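PDB 3T6Q: CD180 antigen from Mus musculus, which may cooperate with MD-1 and TLR4 in the innate immune response of B-cells to bacterial lipopolysaccharide, leading to NF-kappa-B activation. Local coordinates for residues Asn163-Leu168 / Leu184-Asn189. Residues are numbered along the deposited sequence; the frame is centred on the assembly and turned at random.
Sequences NAIHYL and LNLNGN
N189 inserts its carboxamide oxygen into the bend of 163-168, where the I165 backbone gives the main bond: I165 N to N189 OD1 is 3.0 Å with an N-H...O angle of 162°. The donor lies in the carbonyl plane, on a lone pair. N163 N adds a weak second bond to the same OD1, at 3.3 Å and bent to 121°. N189 CB points toward 163-168, and chi1 of -72° sets CG beside its own backbone N, from where OD1 meets the 163-165 backbone. ND2 donates to F160 O in the preceding repeat and, more weakly, to L186 O at 3.2 Å, so both ends of the amide are engaged and its rotation is fixed. L186 O also receives N189 N, closing the type II turn 186-189. Beside this polar contact, the side chains of I165 and L186 cross at about a right angle, I165 CD1 lying 3.7 Å from L186 CD2. L186 CD1 meets L168 tip to tip, 4.1 Å from L168 CD1. N163 repeats the pattern one turn back: ND2 donates to L136 O and F160 O, OD1 accepts from I141 N and, weakly, N139 N. Such asparagines, repeated from turn to turn beside an apolar core, form the asparagine ladder of a leucine-rich repeat solenoid, here joining LRR 6 to LRR 7.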
ATOM      1  N   ASN A 163       9.034  -2.793  -2.672  1.00 18.95           N
ATOM      2  CA  ASN A 163       8.786  -1.824  -1.599  1.00 20.17           C
ATOM      3  C   ASN A 163       9.267  -0.460  -2.069  1.00 20.71           C
ATOM      4  O   ASN A 163       9.449  -0.258  -3.256  1.00 23.47           O
ATOM      5  CB  ASN A 163       9.436  -2.287  -0.271  1.00 21.40           C
ATOM      6  CG  ASN A 163       8.503  -3.178   0.558  1.00 20.14           C
ATOM      7  OD1 ASN A 163       7.521  -2.701   1.103  1.00 22.66           O
ATOM      8  ND2 ASN A 163       8.782  -4.467   0.621  1.00 19.12           N
ATOM      9  N   ALA A 164       9.427   0.485  -1.158  1.00 22.87           N
ATOM     10  CA  ALA A 164       9.742   1.838  -1.514  1.00 21.67           C
ATOM     11  C   ALA A 164      11.114   2.188  -0.971  1.00 23.63           C
ATOM     12  O   ALA A 164      11.339   3.300  -0.486  1.00 25.05           O
ATOM     13  CB  ALA A 164       8.686   2.775  -0.927  1.00 23.57           C
ATOM     14  N   ILE A 165      12.031   1.237  -0.984  1.00 23.05           N
ATOM     15  CA  ILE A 165      13.383   1.544  -0.444  1.00 22.24           C
ATOM     16  C   ILE A 165      14.217   2.239  -1.525  1.00 23.22           C
ATOM     17  O   ILE A 165      14.385   1.711  -2.631  1.00 20.72           O
ATOM     18  CB  ILE A 165      14.080   0.262   0.062  1.00 20.94           C
ATOM     19  CG1 ILE A 165      13.277  -0.323   1.223  1.00 22.03           C
ATOM     20  CG2 ILE A 165      15.533   0.535   0.530  1.00 21.34           C
ATOM     21  CD1 ILE A 165      13.350  -1.811   1.316  1.00 21.33           C
ATOM     22  N   HIS A 166      14.776   3.407  -1.208  1.00 21.59           N
ATOM     23  CA  HIS A 166      15.558   4.114  -2.193  1.00 22.22           C
ATOM     24  C   HIS A 166      16.988   4.388  -1.789  1.00 22.80           C
ATOM     25  O   HIS A 166      17.760   4.937  -2.591  1.00 23.72           O
ATOM     26  CB  HIS A 166      14.848   5.396  -2.645  1.00 25.43           C
ATOM     27  CG  HIS A 166      14.683   6.451  -1.561  1.00 39.16           C
ATOM     28  ND1 HIS A 166      13.664   6.427  -0.656  1.00 50.92           N
ATOM     29  CD2 HIS A 166      15.422   7.626  -1.290  1.00 42.75           C
ATOM     30  CE1 HIS A 166      13.761   7.511   0.162  1.00 46.96           C
ATOM     31  NE2 HIS A 166      14.838   8.242  -0.234  1.00 47.52           N
ATOM     32  N   TYR A 167      17.331   4.026  -0.562  1.00 21.73           N
ATOM     33  CA  TYR A 167      18.629   4.355   0.011  1.00 26.61           C
ATOM     34  C   TYR A 167      19.040   3.330   1.052  1.00 24.30           C
ATOM     35  O   TYR A 167      18.227   2.878   1.847  1.00 23.46           O
ATOM     36  CB  TYR A 167      18.603   5.746   0.677  1.00 28.98           C
ATOM     37  CG  TYR A 167      19.974   6.286   1.022  1.00 30.80           C
ATOM     38  CD1 TYR A 167      20.797   6.839   0.031  1.00 34.38           C
ATOM     39  CD2 TYR A 167      20.449   6.243   2.332  1.00 35.75           C
ATOM     40  CE1 TYR A 167      22.057   7.336   0.341  1.00 34.27           C
ATOM     41  CE2 TYR A 167      21.702   6.748   2.651  1.00 34.85           C
ATOM     42  CZ  TYR A 167      22.496   7.279   1.658  1.00 34.50           C
ATOM     43  OH  TYR A 167      23.725   7.776   1.995  1.00 37.22           O
ATOM     44  N   LEU A 168      20.321   2.977   1.049  1.00 24.29           N
ATOM     45  CA  LEU A 168      20.857   2.066   2.048  1.00 22.04           C
ATOM     46  C   LEU A 168      21.989   2.802   2.786  1.00 25.96           C
ATOM     47  O   LEU A 168      22.969   3.255   2.164  1.00 24.56           O
ATOM     48  CB  LEU A 168      21.371   0.794   1.378  1.00 24.17           C
ATOM     49  CG  LEU A 168      20.423  -0.058   0.503  1.00 25.72           C
ATOM     50  CD1 LEU A 168      21.224  -1.147  -0.223  1.00 24.96           C
ATOM     51  CD2 LEU A 168      19.390  -0.723   1.373  1.00 23.38           C
ATOM     52  N   LEU A 184      19.458 -11.205   0.951  1.00 20.18           N
ATOM     53  CA  LEU A 184      18.683 -10.003   1.153  1.00 20.72           C
ATOM     54  C   LEU A 184      18.068  -9.695  -0.231  1.00 20.75           C
ATOM     55  O   LEU A 184      18.800  -9.532  -1.196  1.00 18.42           O
ATOM     56  CB  LEU A 184      19.634  -8.902   1.567  1.00 19.64           C
ATOM     57  CG  LEU A 184      19.235  -7.643   2.330  1.00 32.04           C
ATOM     58  CD1 LEU A 184      19.995  -6.426   1.794  1.00 27.14           C
ATOM     59  CD2 LEU A 184      17.731  -7.344   2.443  1.00 25.30           C
ATOM     60  N   ASN A 185      16.740  -9.722  -0.349  1.00 18.52           N
ATOM     61  CA  ASN A 185      16.099  -9.477  -1.652  1.00 18.73           C
ATOM     62  C   ASN A 185      15.546  -8.057  -1.722  1.00 16.88           C
ATOM     63  O   ASN A 185      14.588  -7.705  -0.990  1.00 20.02           O
ATOM     64  CB  ASN A 185      14.989 -10.521  -1.903  1.00 17.29           C
ATOM     65  CG  ASN A 185      14.365 -10.369  -3.298  1.00 21.10           C
ATOM     66  OD1 ASN A 185      14.826  -9.553  -4.105  1.00 21.65           O
ATOM     67  ND2 ASN A 185      13.274 -11.081  -3.549  1.00 20.51           N
ATOM     68  N   LEU A 186      16.148  -7.226  -2.572  1.00 17.32           N
ATOM     69  CA  LEU A 186      15.637  -5.883  -2.847  1.00 16.75           C
ATOM     70  C   LEU A 186      15.067  -5.706  -4.274  1.00 17.31           C
ATOM     71  O   LEU A 186      14.929  -4.575  -4.760  1.00 16.29           O
ATOM     72  CB  LEU A 186      16.697  -4.810  -2.589  1.00 18.73           C
ATOM     73  CG  LEU A 186      17.029  -4.673  -1.104  1.00 22.35           C
ATOM     74  CD1 LEU A 186      18.381  -3.988  -0.879  1.00 21.21           C
ATOM     75  CD2 LEU A 186      15.903  -3.883  -0.411  1.00 23.64           C
ATOM     76  N   ASN A 187      14.724  -6.821  -4.915  1.00 15.90           N
ATOM     77  CA  ASN A 187      14.045  -6.804  -6.230  1.00 16.36           C
ATOM     78  C   ASN A 187      12.882  -5.822  -6.212  1.00 17.52           C
ATOM     79  O   ASN A 187      12.075  -5.869  -5.310  1.00 16.44           O
ATOM     80  CB  ASN A 187      13.508  -8.227  -6.536  1.00 18.89           C
ATOM     81  CG  ASN A 187      12.813  -8.331  -7.897  1.00 20.81           C
ATOM     82  OD1 ASN A 187      12.948  -7.455  -8.750  1.00 21.47           O
ATOM     83  ND2 ASN A 187      12.076  -9.413  -8.103  1.00 23.26           N
ATOM     84  N   GLY A 188      12.798  -4.925  -7.195  1.00 19.11           N
ATOM     85  CA  GLY A 188      11.640  -4.036  -7.297  1.00 20.83           C
ATOM     86  C   GLY A 188      11.705  -2.893  -6.291  1.00 22.66           C
ATOM     87  O   GLY A 188      10.678  -2.357  -5.904  1.00 24.00           O
ATOM     88  N   ASN A 189      12.914  -2.543  -5.831  1.00 20.69           N
ATOM     89  CA  ASN A 189      13.113  -1.305  -5.086  1.00 23.19           C
ATOM     90  C   ASN A 189      14.105  -0.444  -5.870  1.00 28.06           C
ATOM     91  O   ASN A 189      15.218  -0.879  -6.178  1.00 29.17           O
ATOM     92  CB  ASN A 189      13.729  -1.601  -3.699  1.00 21.38           C
ATOM     93  CG  ASN A 189      12.724  -2.250  -2.740  1.00 21.55           C
ATOM     94  OD1 ASN A 189      12.011  -1.548  -2.019  1.00 20.61           O
ATOM     95  ND2 ASN A 189      12.614  -3.562  -2.781  1.00 20.01           N
TER